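Aminoglycoside N(3)-acetyltransferase, AAC(3)-IVa (Escherichia coli, PDB 6MN3) transfers the acetyl group of acetyl-CoA to the 3-amino group of 2-deoxystreptamine aminoglycosides, and so probably confers resistance to drugs such as gentamicin and apramycin. Local coordinates at residues Asp139-Leu145 with Ala218-Arg224; Gly24-His30 with Gly57-Pro63; Lys163-Gly167 with Pro238-Leu242; Gln15-Leu19 with Lys209-Gly214. All coordinates share one frame. Residue numbers count along the deposited sequence, not the author numbering.

Interaction 1 of 4, residues Asp139-Leu145 with Ala218-Arg224; sequences DGQVLLL and ARLIRSR
Strands 141-145 and 218-222 run antiparallel, their axes 4.6 Å apart at closest and their directions 165° apart. Q141-R222, L143-L220 and L145-A218 are non-hydrogen-bonded pairs, V142-I221 and L144-R219 hydrogen-bonded ones. The ladder is V142 N to I221 O (2.8 Å), I221 N to V142 O (3.0 Å), L144 N to R219 O (2.6 Å) and R219 N to L144 O (2.9 Å). Past R222, at the N-cap position of helix 223-236, S223 N bonds G140 O at 2.9 Å. D139 (60°/39°) is the C-prime residue of the Schellman motif ending helix 131-137. On the face of Q141, R222, L143, L220, L145 and A218, L143 and L220 (both t,p) and A218 pack against helix 9-19; L143 CB meets L220 CD1 at 4.2 Å. L145, beside V213 of strand 208-213, brings CD1 to 4.0 Å from A218 CB. V142, L144, R219 and I221 occupy the other face, L144 CD1 4.4 Å from I221 CD1; R219 pairs with D199. At the D139 end, D139 OD1 (chi1 t) salt-bridges R222 NH1 at 2.6 Å and, by charge alone, R224 NH1 at 3.8 Å; R224 NE bonds H136 O. Water 1 joins D139 OD1 (2.9 Å), G140 O (2.7 Å) and R224 N (2.8 Å). Apolar leucine, alanine and isoleucine contacts give way to a charged, hydrated junction between two helix ends.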
loop_
_atom_site.group_PDB
_atom_site.type_symbol
_atom_site.label_atom_id
_atom_site.label_comp_id
_atom_site.label_asym_id
_atom_site.label_seq_id
_atom_site.Cartn_x
_atom_site.Cartn_y
_atom_site.Cartn_z
ATOM N N ASP A 139 -3.659 -13.645 -4.528
ATOM C CA ASP A 139 -2.290 -14.095 -4.266
ATOM C C ASP A 139 -1.261 -13.074 -4.748
ATOM O O ASP A 139 -0.204 -13.426 -5.276
ATOM C CB ASP A 139 -2.030 -15.468 -4.889
ATOM C CG ASP A 139 -0.961 -16.248 -4.150
ATOM O OD1 ASP A 139 -0.600 -15.841 -3.026
ATOM O OD2 ASP A 139 -0.484 -17.268 -4.691
ATOM N N GLY A 140 -1.562 -11.798 -4.549
ATOM C CA GLY A 140 -0.689 -10.749 -5.027
ATOM C C GLY A 140 0.593 -10.627 -4.224
ATOM O O GLY A 140 0.756 -11.181 -3.136
ATOM N N GLN A 141 1.530 -9.879 -4.799
ATOM C CA GLN A 141 2.776 -9.518 -4.146
ATOM C C GLN A 141 2.726 -8.052 -3.736
ATOM O O GLN A 141 2.133 -7.218 -4.425
ATOM C CB GLN A 141 3.977 -9.752 -5.067
ATOM C CG GLN A 141 4.333 -11.209 -5.294
ATOM C CD GLN A 141 5.490 -11.371 -6.263
ATOM O OE1 GLN A 141 5.415 -10.943 -7.415
ATOM N NE2 GLN A 141 6.573 -11.983 -5.797
ATOM N N VAL A 142 3.353 -7.745 -2.605
ATOM C CA VAL A 142 3.436 -6.381 -2.096
ATOM C C VAL A 142 4.888 -5.937 -2.188
ATOM O O VAL A 142 5.779 -6.568 -1.605
ATOM C CB VAL A 142 2.914 -6.273 -0.655
ATOM C CG1 VAL A 142 3.053 -4.845 -0.152
ATOM C CG2 VAL A 142 1.462 -6.724 -0.583
ATOM N N LEU A 143 5.123 -4.857 -2.920
ATOM C CA LEU A 143 6.460 -4.317 -3.126
ATOM C C LEU A 143 6.582 -3.032 -2.318
ATOM O O LEU A 143 5.879 -2.052 -2.587
ATOM C CB LEU A 143 6.721 -4.065 -4.608
ATOM C CG LEU A 143 8.045 -3.377 -4.943
ATOM C CD1 LEU A 143 9.211 -4.176 -4.385
ATOM C CD2 LEU A 143 8.189 -3.182 -6.447
ATOM N N LEU A 144 7.462 -3.044 -1.322
ATOM C CA LEU A 144 7.791 -1.850 -0.552
ATOM C C LEU A 144 9.015 -1.211 -1.196
ATOM O O LEU A 144 10.130 -1.729 -1.078
ATOM C CB LEU A 144 8.044 -2.198 0.911
ATOM C CG LEU A 144 6.905 -2.906 1.647
ATOM C CD1 LEU A 144 7.185 -2.946 3.140
ATOM C CD2 LEU A 144 5.573 -2.226 1.368
ATOM N N LEU A 145 8.806 -0.090 -1.879
ATOM C CA LEU A 145 9.813 0.520 -2.743
ATOM C C LEU A 145 10.327 1.797 -2.081
ATOM O O LEU A 145 9.754 2.875 -2.242
ATOM C CB LEU A 145 9.220 0.799 -4.120
ATOM C CG LEU A 145 10.209 1.111 -5.237
ATOM C CD1 LEU A 145 11.373 0.148 -5.165
ATOM C CD2 LEU A 145 9.520 1.030 -6.588
ATOM N N ALA A 218 14.526 -2.160 -1.468
ATOM C CA ALA A 218 13.214 -2.676 -1.830
ATOM C C ALA A 218 12.919 -3.956 -1.066
ATOM O O ALA A 218 13.808 -4.789 -0.860
ATOM C CB ALA A 218 13.117 -2.937 -3.334
ATOM N N ARG A 219 11.665 -4.109 -0.649
ATOM C CA ARG A 219 11.213 -5.292 0.068
ATOM C C ARG A 219 9.994 -5.856 -0.639
ATOM O O ARG A 219 9.080 -5.108 -1.000
ATOM C CB ARG A 219 10.888 -4.965 1.527
ATOM C CG ARG A 219 12.113 -4.971 2.424
ATOM C CD ARG A 219 11.822 -4.358 3.776
ATOM N NE ARG A 219 11.832 -2.902 3.732
ATOM C CZ ARG A 219 12.087 -2.127 4.780
ATOM N NH1 ARG A 219 12.361 -2.671 5.958
ATOM N NH2 ARG A 219 12.075 -0.809 4.649
ATOM N N LEU A 220 9.984 -7.173 -0.837
ATOM C CA LEU A 220 8.931 -7.848 -1.584
ATOM C C LEU A 220 8.416 -9.021 -0.766
ATOM O O LEU A 220 9.183 -9.929 -0.430
ATOM C CB LEU A 220 9.449 -8.321 -2.943
ATOM C CG LEU A 220 8.467 -9.114 -3.803
ATOM C CD1 LEU A 220 7.314 -8.234 -4.254
ATOM C CD2 LEU A 220 9.195 -9.708 -4.989
ATOM N N ILE A 221 7.123 -9.000 -0.444
ATOM C CA ILE A 221 6.486 -10.019 0.381
ATOM C C ILE A 221 5.164 -10.409 -0.263
ATOM O O ILE A 221 4.435 -9.550 -0.771
ATOM C CB ILE A 221 6.241 -9.533 1.829
ATOM C CG1 ILE A 221 7.425 -8.717 2.358
ATOM C CG2 ILE A 221 5.954 -10.709 2.744
ATOM C CD1 ILE A 221 7.223 -7.213 2.272
ATOM N N ARG A 222 4.854 -11.705 -0.240
ATOM C CA ARG A 222 3.541 -12.157 -0.674
ATOM C C ARG A 222 2.467 -11.603 0.254
ATOM O O ARG A 222 2.615 -11.634 1.479
ATOM C CB ARG A 222 3.484 -13.682 -0.695
ATOM C CG ARG A 222 4.037 -14.312 -1.960
ATOM C CD ARG A 222 4.201 -15.816 -1.792
ATOM N NE ARG A 222 3.130 -16.397 -0.987
ATOM C CZ ARG A 222 1.997 -16.877 -1.488
ATOM N NH1 ARG A 222 1.787 -16.850 -2.797
ATOM N NH2 ARG A 222 1.076 -17.385 -0.682
ATOM N N SER A 223 1.385 -11.089 -0.338
ATOM C CA SER A 223 0.305 -10.519 0.462
ATOM C C SER A 223 -0.240 -11.529 1.465
ATOM O O SER A 223 -0.562 -11.171 2.604
ATOM C CB SER A 223 -0.812 -10.014 -0.448
ATOM O OG SER A 223 -1.951 -9.643 0.307
ATOM N N ARG A 224 -0.347 -12.797 1.063
ATOM C CA ARG A 224 -0.837 -13.820 1.982
ATOM C C ARG A 224 0.119 -14.031 3.150
ATOM O O ARG A 224 -0.325 -14.309 4.270
ATOM C CB ARG A 224 -1.066 -15.134 1.235
ATOM C CG ARG A 224 -2.081 -15.037 0.108
ATOM C CD ARG A 224 -3.409 -15.661 0.498
ATOM N NE ARG A 224 -4.340 -15.715 -0.626
ATOM C CZ ARG A 224 -4.365 -16.691 -1.530
ATOM N NH1 ARG A 224 -3.510 -17.700 -1.447
ATOM N NH2 ARG A 224 -5.248 -16.656 -2.519
HETATM O O HOH W 1 -0.066 -13.345 -1.679
#

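Interaction 2 of 4, residues Gly24-His30 with Gly57-Pro63; sequences GGVLLVH and GGTLVMP
This is a buried parallel strand pair within the mixed central sheet, where strand 26-31 lies between strands 59-63 and 141-145. The axes of 26-30 and 59-63 approach to 4.6 Å and diverge by 29°, with V26 opposite T59, L27 opposite L60 and L28 opposite V61. Bonds zigzag between the chains: T59 N to G25 O (2.9 Å), L27 N to T59 O (3.0 Å), V61 N to L27 O (2.8 Å) and V29 N to V61 O (2.8 Å). Near the start G24 CA comes within 3.4 Å of G58 N, and a CB on G58 would lie only 3.2 Å from G25 O. V26, L28, T59 and V61 share one face, where V26 CG1 meets V61 CG2 and L28 CD1 meets V61 CG1, each at 4.0 Å. L27 and L60, both t,p, point to the other face, against L54 of helix 42-54; there V29 CG2 touches L60 CD1 at 3.6 Å. Since helix 42-54 links these neighbouring parallel strands, the unit is a beta-alpha-beta crossover.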
loop_
_atom_site.group_PDB
_atom_site.type_symbol
_atom_site.label_atom_id
_atom_site.label_comp_id
_atom_site.label_asym_id
_atom_site.label_seq_id
_atom_site.Cartn_x
_atom_site.Cartn_y
_atom_site.Cartn_z
ATOM N N GLY A 24 3.193 -11.737 -14.847
ATOM C CA GLY A 24 1.820 -12.178 -14.949
ATOM C C GLY A 24 1.035 -12.148 -13.656
ATOM O O GLY A 24 -0.148 -12.503 -13.662
ATOM N N GLY A 25 1.647 -11.734 -12.548
ATOM C CA GLY A 25 0.982 -11.707 -11.265
ATOM C C GLY A 25 0.371 -10.354 -10.955
ATOM O O GLY A 25 0.368 -9.429 -11.769
ATOM N N VAL A 26 -0.167 -10.251 -9.745
ATOM C CA VAL A 26 -0.693 -9.000 -9.217
ATOM C C VAL A 26 0.337 -8.432 -8.255
ATOM O O VAL A 26 0.838 -9.147 -7.380
ATOM C CB VAL A 26 -2.048 -9.212 -8.523
ATOM C CG1 VAL A 26 -2.518 -7.927 -7.867
ATOM C CG2 VAL A 26 -3.077 -9.706 -9.525
ATOM N N LEU A 27 0.664 -7.150 -8.420
ATOM C CA LEU A 27 1.718 -6.505 -7.642
ATOM C C LEU A 27 1.210 -5.169 -7.115
ATOM O O LEU A 27 0.940 -4.250 -7.895
ATOM C CB LEU A 27 2.977 -6.312 -8.487
ATOM C CG LEU A 27 4.178 -5.675 -7.785
ATOM C CD1 LEU A 27 4.720 -6.591 -6.699
ATOM C CD2 LEU A 27 5.262 -5.333 -8.791
ATOM N N LEU A 28 1.081 -5.065 -5.793
ATOM C CA LEU A 28 0.728 -3.817 -5.127
ATOM C C LEU A 28 2.013 -3.130 -4.681
ATOM O O LEU A 28 2.814 -3.721 -3.949
ATOM C CB LEU A 28 -0.191 -4.066 -3.934
ATOM C CG LEU A 28 -0.415 -2.861 -3.020
ATOM C CD1 LEU A 28 -1.151 -1.755 -3.762
ATOM C CD2 LEU A 28 -1.169 -3.266 -1.758
ATOM N N VAL A 29 2.206 -1.889 -5.117
ATOM C CA VAL A 29 3.469 -1.185 -4.937
ATOM C C VAL A 29 3.231 0.064 -4.104
ATOM O O VAL A 29 2.475 0.957 -4.509
ATOM C CB VAL A 29 4.112 -0.821 -6.283
ATOM C CG1 VAL A 29 5.366 0.012 -6.061
ATOM C CG2 VAL A 29 4.433 -2.079 -7.068
ATOM N N HIS A 30 3.870 0.119 -2.939
ATOM C CA HIS A 30 4.019 1.342 -2.165
ATOM C C HIS A 30 5.422 1.879 -2.412
ATOM O O HIS A 30 6.407 1.157 -2.226
ATOM C CB HIS A 30 3.802 1.084 -0.676
ATOM C CG HIS A 30 2.646 0.179 -0.377
ATOM N ND1 HIS A 30 1.363 0.647 -0.191
ATOM C CD2 HIS A 30 2.583 -1.165 -0.221
ATOM C CE1 HIS A 30 0.558 -0.370 0.062
ATOM N NE2 HIS A 30 1.273 -1.480 0.049
ATOM N N GLY A 57 0.250 -10.006 -18.936
ATOM C CA GLY A 57 -0.689 -10.714 -18.092
ATOM C C GLY A 57 -0.746 -10.171 -16.680
ATOM O O GLY A 57 -1.708 -10.424 -15.949
ATOM N N GLY A 58 0.277 -9.414 -16.284
ATOM C CA GLY A 58 0.339 -8.905 -14.932
ATOM C C GLY A 58 -0.518 -7.673 -14.720
ATOM O O GLY A 58 -0.872 -6.952 -15.651
ATOM N N THR A 59 -0.853 -7.430 -13.455
ATOM C CA THR A 59 -1.649 -6.275 -13.065
ATOM C C THR A 59 -0.918 -5.511 -11.973
ATOM O O THR A 59 -0.519 -6.097 -10.961
ATOM C CB THR A 59 -3.038 -6.695 -12.583
ATOM O OG1 THR A 59 -3.717 -7.382 -13.640
ATOM C CG2 THR A 59 -3.849 -5.472 -12.176
ATOM N N LEU A 60 -0.742 -4.210 -12.185
ATOM C CA LEU A 60 -0.030 -3.338 -11.261
ATOM C C LEU A 60 -1.030 -2.513 -10.466
ATOM O O LEU A 60 -1.920 -1.886 -11.047
ATOM C CB LEU A 60 0.926 -2.417 -12.020
ATOM C CG LEU A 60 1.595 -1.298 -11.228
ATOM C CD1 LEU A 60 2.504 -1.878 -10.155
ATOM C CD2 LEU A 60 2.371 -0.386 -12.169
ATOM N N VAL A 61 -0.885 -2.515 -9.141
ATOM C CA VAL A 61 -1.802 -1.815 -8.251
ATOM C C VAL A 61 -1.007 -0.869 -7.361
ATOM O O VAL A 61 0.083 -1.210 -6.893
ATOM C CB VAL A 61 -2.631 -2.793 -7.392
ATOM C CG1 VAL A 61 -3.792 -2.064 -6.742
ATOM C CG2 VAL A 61 -3.132 -3.956 -8.236
ATOM N N MET A 62 -1.560 0.317 -7.125
ATOM C CA MET A 62 -0.953 1.323 -6.268
ATOM C C MET A 62 -2.028 2.014 -5.447
ATOM O O MET A 62 -3.167 2.164 -5.906
ATOM C CB MET A 62 -0.190 2.381 -7.077
ATOM C CG MET A 62 1.024 1.861 -7.806
ATOM S SD MET A 62 1.918 3.217 -8.570
ATOM C CE MET A 62 2.898 2.335 -9.780
ATOM N N PRO A 63 -1.697 2.444 -4.231
ATOM C CA PRO A 63 -2.627 3.294 -3.482
ATOM C C PRO A 63 -2.846 4.606 -4.218
ATOM O O PRO A 63 -1.976 5.086 -4.950
ATOM C CB PRO A 63 -1.914 3.510 -2.142
ATOM C CG PRO A 63 -0.472 3.262 -2.434
ATOM C CD PRO A 63 -0.452 2.194 -3.487
#

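Interaction 3 of 4, residues Lys163-Gly167 with Pro238-Leu242; sequences KVPYG and PLIFL
Y166 is the central side chain of this loop-to-loop contact. Its p rotamer (chi1 44°, chi2 79°) carries the ring from the 163-167 loop in among P238, L239 and L242. L242, with chi1 m and chi2 t, places CD2 over one ring face, a CH-pi contact 4.0 Å from the centroid of the Y166 ring and 20° off its normal. L239, also m,t, reaches the ring edge, its CD2 3.6 Å from Y166 CD2. P165 CD packs on P238 CB at 3.6 Å, and V164, with chi1 p, brings CG2 to 3.3 Å from P238 O. Within 238-242, residues L239 to L242 form a type I beta turn, closed by L242 N to L239 O at 3.3 Å. No direct hydrogen bond joins the segments; water 2 bridges Y166 OH (3.0 Å), P238 O (2.5 Å) and F241 N (2.9 Å). Y166 OH also bonds E159 of helix 154-161. L242 precedes the zinc ligand H243, and its side chain is about 7 Å from the metal. The contact thus links the exit of helix 154-161 to the loop after helix 223-236, with A255 of helix 250-257 touching both Y166 and L242.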
loop_
_atom_site.group_PDB
_atom_site.type_symbol
_atom_site.label_atom_id
_atom_site.label_comp_id
_atom_site.label_asym_id
_atom_site.label_seq_id
_atom_site.Cartn_x
_atom_site.Cartn_y
_atom_site.Cartn_z
ATOM N N LYS A 163 -10.063 -8.655 13.934
ATOM C CA LYS A 163 -11.084 -7.973 14.729
ATOM C C LYS A 163 -10.430 -7.196 15.871
ATOM O O LYS A 163 -10.713 -7.397 17.052
ATOM C CB LYS A 163 -12.132 -8.964 15.244
ATOM C CG LYS A 163 -12.732 -9.839 14.153
ATOM C CD LYS A 163 -13.060 -11.226 14.676
ATOM C CE LYS A 163 -12.340 -12.303 13.879
ATOM N NZ LYS A 163 -12.466 -13.641 14.524
ATOM N N VAL A 164 -9.531 -6.297 15.479
ATOM C CA VAL A 164 -8.669 -5.603 16.438
ATOM C C VAL A 164 -9.527 -4.725 17.341
ATOM O O VAL A 164 -10.555 -4.183 16.883
ATOM C CB VAL A 164 -7.598 -4.784 15.692
ATOM C CG1 VAL A 164 -8.111 -3.402 15.288
ATOM C CG2 VAL A 164 -6.310 -4.705 16.500
ATOM N N PRO A 165 -9.199 -4.584 18.630
ATOM C CA PRO A 165 -10.129 -3.894 19.541
ATOM C C PRO A 165 -10.184 -2.387 19.357
ATOM O O PRO A 165 -11.243 -1.793 19.595
ATOM C CB PRO A 165 -9.601 -4.265 20.936
ATOM C CG PRO A 165 -8.716 -5.452 20.722
ATOM C CD PRO A 165 -8.117 -5.258 19.366
ATOM N N TYR A 166 -9.092 -1.745 18.956
ATOM C CA TYR A 166 -9.077 -0.291 18.900
ATOM C C TYR A 166 -9.757 0.222 17.636
ATOM O O TYR A 166 -9.752 -0.431 16.587
ATOM C CB TYR A 166 -7.647 0.248 18.980
ATOM C CG TYR A 166 -6.631 -0.482 18.133
ATOM C CD1 TYR A 166 -6.534 -0.247 16.768
ATOM C CD2 TYR A 166 -5.749 -1.389 18.704
ATOM C CE1 TYR A 166 -5.598 -0.905 15.994
ATOM C CE2 TYR A 166 -4.807 -2.048 17.941
ATOM C CZ TYR A 166 -4.736 -1.804 16.584
ATOM O OH TYR A 166 -3.803 -2.464 15.817
ATOM N N GLY A 167 -10.351 1.408 17.749
ATOM C CA GLY A 167 -11.039 2.037 16.641
ATOM C C GLY A 167 -11.385 3.484 16.923
ATOM O O GLY A 167 -12.301 3.771 17.701
ATOM N N PRO A 238 -3.441 -8.511 20.642
ATOM C CA PRO A 238 -4.252 -7.632 19.784
ATOM C C PRO A 238 -3.733 -6.206 19.719
ATOM O O PRO A 238 -4.057 -5.488 18.765
ATOM C CB PRO A 238 -5.644 -7.694 20.432
ATOM C CG PRO A 238 -5.640 -8.956 21.236
ATOM C CD PRO A 238 -4.233 -9.115 21.725
ATOM N N LEU A 239 -2.938 -5.774 20.698
ATOM C CA LEU A 239 -2.358 -4.438 20.717
ATOM C C LEU A 239 -0.858 -4.467 20.435
ATOM O O LEU A 239 -0.102 -3.659 20.983
ATOM C CB LEU A 239 -2.637 -3.756 22.056
ATOM C CG LEU A 239 -4.056 -3.925 22.603
ATOM C CD1 LEU A 239 -4.199 -3.245 23.956
ATOM C CD2 LEU A 239 -5.084 -3.388 21.617
ATOM N N ILE A 240 -0.416 -5.395 19.583
ATOM C CA ILE A 240 1.008 -5.514 19.277
ATOM C C ILE A 240 1.504 -4.298 18.504
ATOM O O ILE A 240 2.656 -3.874 18.666
ATOM C CB ILE A 240 1.276 -6.827 18.513
ATOM C CG1 ILE A 240 2.761 -6.968 18.168
ATOM C CG2 ILE A 240 0.429 -6.904 17.250
ATOM C CD1 ILE A 240 3.623 -7.378 19.338
ATOM N N PHE A 241 0.653 -3.708 17.668
ATOM C CA PHE A 241 1.020 -2.561 16.851
ATOM C C PHE A 241 0.868 -1.231 17.580
ATOM O O PHE A 241 1.122 -0.182 16.980
ATOM C CB PHE A 241 0.174 -2.537 15.572
ATOM C CG PHE A 241 0.475 -3.662 14.622
ATOM C CD1 PHE A 241 1.775 -4.105 14.438
ATOM C CD2 PHE A 241 -0.542 -4.273 13.907
ATOM C CE1 PHE A 241 2.053 -5.137 13.560
ATOM C CE2 PHE A 241 -0.271 -5.305 13.029
ATOM C CZ PHE A 241 1.029 -5.738 12.856
ATOM N N LEU A 242 0.461 -1.245 18.846
ATOM C CA LEU A 242 0.234 -0.025 19.610
ATOM C C LEU A 242 1.462 0.304 20.445
ATOM O O LEU A 242 1.982 -0.559 21.165
ATOM C CB LEU A 242 -0.988 -0.165 20.518
ATOM C CG LEU A 242 -2.366 -0.223 19.858
ATOM C CD1 LEU A 242 -3.445 0.066 20.889
ATOM C CD2 LEU A 242 -2.454 0.749 18.689
HETATM O O HOH W 2 -2.179 -4.371 17.463
#

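Interaction 4 of 4, residues Gln15-Leu19 with Lys209-Gly214; sequences QLLNL and KEGPVG
L19, Q15 and V213 contribute the largest buried areas where the end of helix 9-19 lies on strand 208-213. The short axes of 15-19 and 209-213 run almost exactly antiparallel, at 177°, with a closest approach of 7.9 Å; CA atoms are nearest for Q15-V213 (5.6 Å) and L19-G211 (5.8 Å). L19, in the t,p rotamer, sends its end down to the strand: CD1 lies 3.4 Å from G211 N and 3.5 Å from E210 C, and L19 CD2 meets V213 CG2 at 4.0 Å. G211 is almost fully extended (175°/179°); a CB there would be only 3.2 Å from L19 CD1 and would clash with P212 CD at 3.0 Å, so the bare backbone suits both neighbours. Strand 208-213 is an outermost strand of the mixed central sheet within this chain, and the helix packs along it, on the sheet face that also carries A218 and L143, in the layered alpha/beta manner. V213 (chi1 t) is shared by two leucines, since L16 CD2 also touches V213 CG2 at 4.0 Å. Q15, extended through chi1 m and chi2 t, reaches the end of the strand, where its OE1 accepts from G214 N at 2.7 Å. G214 has positive phi (65°/-130°) as the chain leaves the strand. Water 3 donates to both Q15 O (2.9 Å) and P212 O (2.8 Å), a bridge between helix and strand backbones.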
loop_
_atom_site.group_PDB
_atom_site.type_symbol
_atom_site.label_atom_id
_atom_site.label_comp_id
_atom_site.label_asym_id
_atom_site.label_seq_id
_atom_site.Cartn_x
_atom_site.Cartn_y
_atom_site.Cartn_z
ATOM N N GLN A 15 16.399 -5.660 -11.991
ATOM C CA GLN A 15 16.381 -5.624 -10.533
ATOM C C GLN A 15 15.057 -6.146 -9.991
ATOM O O GLN A 15 15.033 -6.895 -9.008
ATOM C CB GLN A 15 16.634 -4.201 -10.040
ATOM C CG GLN A 15 18.052 -3.693 -10.248
ATOM C CD GLN A 15 18.208 -2.254 -9.803
ATOM O OE1 GLN A 15 17.353 -1.414 -10.081
ATOM N NE2 GLN A 15 19.297 -1.963 -9.099
ATOM N N LEU A 16 13.946 -5.765 -10.627
ATOM C CA LEU A 16 12.636 -6.209 -10.164
ATOM C C LEU A 16 12.471 -7.716 -10.320
ATOM O O LEU A 16 11.872 -8.374 -9.461
ATOM C CB LEU A 16 11.541 -5.464 -10.922
ATOM C CG LEU A 16 11.339 -4.016 -10.477
ATOM C CD1 LEU A 16 10.717 -3.184 -11.585
ATOM C CD2 LEU A 16 10.482 -3.984 -9.224
ATOM N N LEU A 17 12.998 -8.282 -11.406
ATOM C CA LEU A 17 12.941 -9.729 -11.574
ATOM C C LEU A 17 13.868 -10.430 -10.590
ATOM O O LEU A 17 13.498 -11.453 -10.004
ATOM C CB LEU A 17 13.291 -10.105 -13.015
ATOM C CG LEU A 17 12.244 -9.723 -14.063
ATOM C CD1 LEU A 17 12.791 -9.906 -15.469
ATOM C CD2 LEU A 17 10.971 -10.530 -13.872
ATOM N N ASN A 18 15.076 -9.892 -10.396
ATOM C CA ASN A 18 15.988 -10.460 -9.408
ATOM C C ASN A 18 15.414 -10.358 -8.002
ATOM O O ASN A 18 15.643 -11.244 -7.170
ATOM C CB ASN A 18 17.342 -9.755 -9.470
ATOM C CG ASN A 18 18.156 -10.169 -10.668
ATOM O OD1 ASN A 18 18.050 -11.301 -11.140
ATOM N ND2 ASN A 18 18.980 -9.257 -11.169
ATOM N N LEU A 19 14.678 -9.282 -7.717
ATOM C CA LEU A 19 14.027 -9.157 -6.420
ATOM C C LEU A 19 12.991 -10.258 -6.219
ATOM O O LEU A 19 12.812 -10.754 -5.102
ATOM C CB LEU A 19 13.385 -7.777 -6.298
ATOM C CG LEU A 19 12.847 -7.393 -4.925
ATOM C CD1 LEU A 19 13.961 -7.445 -3.891
ATOM C CD2 LEU A 19 12.232 -6.014 -4.994
ATOM N N LYS A 209 11.701 -10.920 0.552
ATOM C CA LYS A 209 12.833 -10.764 -0.348
ATOM C C LYS A 209 13.312 -9.320 -0.314
ATOM O O LYS A 209 12.506 -8.384 -0.285
ATOM C CB LYS A 209 12.449 -11.163 -1.773
ATOM C CG LYS A 209 12.689 -12.631 -2.077
ATOM C CD LYS A 209 11.522 -13.243 -2.827
ATOM C CE LYS A 209 11.731 -14.735 -3.029
ATOM N NZ LYS A 209 10.593 -15.365 -3.754
ATOM N N GLU A 210 14.626 -9.142 -0.305
ATOM C CA GLU A 210 15.226 -7.821 -0.187
ATOM C C GLU A 210 16.271 -7.635 -1.273
ATOM O O GLU A 210 16.970 -8.581 -1.647
ATOM C CB GLU A 210 15.865 -7.616 1.190
ATOM C CG GLU A 210 14.899 -7.752 2.351
ATOM C CD GLU A 210 15.576 -7.561 3.693
ATOM O OE1 GLU A 210 16.822 -7.483 3.727
ATOM O OE2 GLU A 210 14.861 -7.486 4.713
ATOM N N GLY A 211 16.370 -6.410 -1.773
ATOM C CA GLY A 211 17.315 -6.079 -2.807
ATOM C C GLY A 211 17.143 -4.654 -3.282
ATOM O O GLY A 211 16.268 -3.918 -2.815
ATOM N N PRO A 212 17.982 -4.233 -4.225
ATOM C CA PRO A 212 17.891 -2.865 -4.738
ATOM C C PRO A 212 16.966 -2.741 -5.939
ATOM O O PRO A 212 16.897 -3.615 -6.806
ATOM C CB PRO A 212 19.341 -2.563 -5.135
ATOM C CG PRO A 212 19.868 -3.889 -5.585
ATOM C CD PRO A 212 19.155 -4.948 -4.761
ATOM N N VAL A 213 16.236 -1.631 -5.973
ATOM C CA VAL A 213 15.506 -1.184 -7.153
ATOM C C VAL A 213 15.869 0.281 -7.336
ATOM O O VAL A 213 15.490 1.124 -6.514
ATOM C CB VAL A 213 13.989 -1.364 -7.018
ATOM C CG1 VAL A 213 13.273 -0.683 -8.173
ATOM C CG2 VAL A 213 13.631 -2.840 -6.964
ATOM N N GLY A 214 16.604 0.586 -8.395
ATOM C CA GLY A 214 17.180 1.915 -8.502
ATOM C C GLY A 214 18.184 2.098 -7.384
ATOM O O GLY A 214 19.047 1.244 -7.155
HETATM O O HOH W 3 17.048 -6.359 -6.972
#

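How the interactions relate
Interactions 1, 2 and 4 belong to the central sheet. Interactions 1 and 2 form its buried core, one antiparallel and one parallel; they are linked directly by L145 N to H30 O (2.7 Å) and Q141 O to L28 N (2.8 Å), probable hydrogen bonds between neighbouring strands. Interaction 4, partly buried, is a helix-on-sheet contact at an outer strand; it touches interaction 1 through L143 CD1 to L19 CD2 (3.6 Å). Interaction 3 stands apart near the zinc site. Backbone ladders dominate the first two, interaction 1 adding a charged, water-bridged end. Interaction 4 joins leucine packing to one side-chain-to-backbone hydrogen bond, and interaction 3, without a direct hydrogen bond, relies on packing and a water.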